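Local coordinates for protein N-hydroxyarylamine O-acetyltransferase (Bacillus cereus, PDB 4DMO) that probably transfers acetyl groups from acetyl-CoA to arylamines and N-hydroxyarylamines, as arylamine N-acetyltransferases do, at residues A228-D233 with M251-L256. Numbering follows the deposited sequence.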
loop_
_atom_site.group_PDB
_atom_site.type_symbol
_atom_site.label_atom_id
_atom_site.label_comp_id
_atom_site.label_asym_id
_atom_site.label_seq_id
_atom_site.Cartn_x
_atom_site.Cartn_y
_atom_site.Cartn_z
ATOM N N ALA A 228 3.963 10.296 -9.017
ATOM C CA ALA A 228 5.243 10.943 -8.790
ATOM C C ALA A 228 6.100 9.985 -7.956
ATOM O O ALA A 228 5.582 9.327 -7.054
ATOM C CB ALA A 228 5.047 12.238 -8.085
ATOM N N SER A 229 7.382 9.877 -8.306
ATOM C CA SER A 229 8.331 8.963 -7.666
ATOM C C SER A 229 9.626 9.687 -7.359
ATOM O O SER A 229 10.128 10.463 -8.172
ATOM C CB SER A 229 8.639 7.775 -8.568
ATOM O OG SER A 229 7.455 7.140 -8.974
ATOM N N LEU A 230 10.156 9.454 -6.168
ATOM C CA LEU A 230 11.382 10.118 -5.736
ATOM C C LEU A 230 12.373 9.105 -5.185
ATOM O O LEU A 230 11.996 8.144 -4.501
ATOM C CB LEU A 230 11.081 11.202 -4.696
ATOM C CG LEU A 230 12.264 11.985 -4.105
ATOM C CD1 LEU A 230 12.967 12.795 -5.173
ATOM C CD2 LEU A 230 11.819 12.883 -2.962
ATOM N N THR A 231 13.638 9.285 -5.565
ATOM C CA THR A 231 14.739 8.520 -4.995
ATOM C C THR A 231 15.915 9.461 -4.670
ATOM O O THR A 231 15.859 10.680 -4.911
ATOM C CB THR A 231 15.249 7.402 -5.935
ATOM O OG1 THR A 231 16.057 7.994 -6.960
ATOM C CG2 THR A 231 14.105 6.618 -6.527
ATOM N N LYS A 232 16.990 8.871 -4.162
ATOM C CA LYS A 232 18.123 9.637 -3.681
ATOM C C LYS A 232 18.579 10.520 -4.819
ATOM O O LYS A 232 19.146 11.598 -4.606
ATOM C CB LYS A 232 19.266 8.690 -3.261
ATOM C CG LYS A 232 20.126 9.134 -2.076
ATOM C CD LYS A 232 20.801 7.906 -1.386
ATOM C CE LYS A 232 20.852 8.037 0.161
ATOM N NZ LYS A 232 21.158 6.741 0.850
ATOM N N ASP A 233 18.332 10.065 -6.042
ATOM C CA ASP A 233 18.934 10.759 -7.165
ATOM C C ASP A 233 17.960 11.434 -8.125
ATOM O O ASP A 233 18.340 12.402 -8.760
ATOM C CB ASP A 233 19.843 9.793 -7.932
ATOM C CG ASP A 233 21.251 9.739 -7.355
ATOM O OD1 ASP A 233 21.715 10.761 -6.799
ATOM O OD2 ASP A 233 21.888 8.666 -7.442
ATOM N N MET A 251 20.066 19.035 -1.549
ATOM C CA MET A 251 19.494 20.337 -1.202
ATOM C C MET A 251 18.036 20.437 -1.597
ATOM O O MET A 251 17.278 21.213 -1.018
ATOM C CB MET A 251 20.259 21.464 -1.897
ATOM C CG MET A 251 21.775 21.359 -1.773
ATOM S SD MET A 251 22.662 22.562 -2.800
ATOM C CE MET A 251 24.265 22.575 -1.974
ATOM N N GLN A 252 17.643 19.707 -2.628
ATOM C CA GLN A 252 16.268 19.822 -3.117
ATOM C C GLN A 252 15.363 18.740 -2.526
ATOM O O GLN A 252 14.159 18.693 -2.808
ATOM C CB GLN A 252 16.229 19.641 -4.621
ATOM C CG GLN A 252 17.004 20.638 -5.402
ATOM C CD GLN A 252 17.192 20.205 -6.831
ATOM O OE1 GLN A 252 18.137 19.494 -7.153
ATOM N NE2 GLN A 252 16.301 20.648 -7.707
ATOM N N TYR A 253 15.951 17.842 -1.751
ATOM C CA TYR A 253 15.299 16.593 -1.410
ATOM C C TYR A 253 14.261 16.775 -0.298
ATOM O O TYR A 253 13.225 16.105 -0.288
ATOM C CB TYR A 253 16.367 15.605 -1.020
ATOM C CG TYR A 253 15.856 14.313 -0.524
ATOM C CD1 TYR A 253 15.789 14.074 0.828
ATOM C CD2 TYR A 253 15.462 13.319 -1.395
ATOM C CE1 TYR A 253 15.341 12.902 1.305
ATOM C CE2 TYR A 253 15.014 12.126 -0.917
ATOM C CZ TYR A 253 14.946 11.943 0.443
ATOM O OH TYR A 253 14.509 10.776 0.979
ATOM N N THR A 254 14.517 17.715 0.610
ATOM C CA THR A 254 13.587 17.995 1.711
ATOM C C THR A 254 12.365 18.730 1.246
ATOM O O THR A 254 11.235 18.419 1.640
ATOM C CB THR A 254 14.240 18.851 2.816
ATOM O OG1 THR A 254 15.129 18.040 3.582
ATOM C CG2 THR A 254 13.170 19.462 3.751
ATOM N N ASN A 255 12.596 19.734 0.418
ATOM C CA ASN A 255 11.504 20.466 -0.188
ATOM C C ASN A 255 10.593 19.545 -0.995
ATOM O O ASN A 255 9.385 19.581 -0.833
ATOM C CB ASN A 255 12.046 21.606 -1.056
ATOM C CG ASN A 255 12.689 22.699 -0.232
ATOM O OD1 ASN A 255 12.289 22.948 0.900
ATOM N ND2 ASN A 255 13.711 23.325 -0.780
ATOM N N LEU A 256 11.175 18.713 -1.840
ATOM C CA LEU A 256 10.409 17.790 -2.648
ATOM C C LEU A 256 9.593 16.796 -1.810
ATOM O O LEU A 256 8.479 16.427 -2.175
ATOM C CB LEU A 256 11.334 17.034 -3.593
ATOM C CG LEU A 256 11.759 17.813 -4.849
ATOM C CD1 LEU A 256 12.863 17.080 -5.640
ATOM C CD2 LEU A 256 10.566 18.090 -5.752
#
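OG1 of T231 takes the backbone N-H of S234 and, less securely, that of D233: the D233 N to T231 OG1 distance is 3.2 Å, but D233 N sits too close to the carbonyl carbon of T231 for its place to be trusted. As modelled, this is an ST turn in the turn that joins strands 226-231 and 234-239. The carbonyl O of T231 lies at the edge of the Y253 ring, near its plane, 4.3 Å from CE2 of Y253, a loose approach and not a bond.

The real grip is apolar. L230 keeps CG anti to its backbone N (chi1 179°), which sends its branches towards the helix. There CD2 of L230 reaches CE2 of Y253 at 3.9 Å, approaching that side of the ring obliquely. The same methyl lies 4.2 Å from CB of L256, so it spans Y253 and L256, about one turn apart on helix 250-261, while CD1 of L230 lies beside CD1 of L256. Inside the helix, L256 N bonds to Q252 O at 3.1 Å. V248, L257 and F261 also touch L230, while P217 and I219 meet Y253.

Strand and helix segments run at 142° to each other, with axes 10.3 Å apart. A C-terminal helix laid over one face of an antiparallel meander of strands in this way fits the alpha/beta lid, the third domain of the arylamine N-acetyltransferase fold.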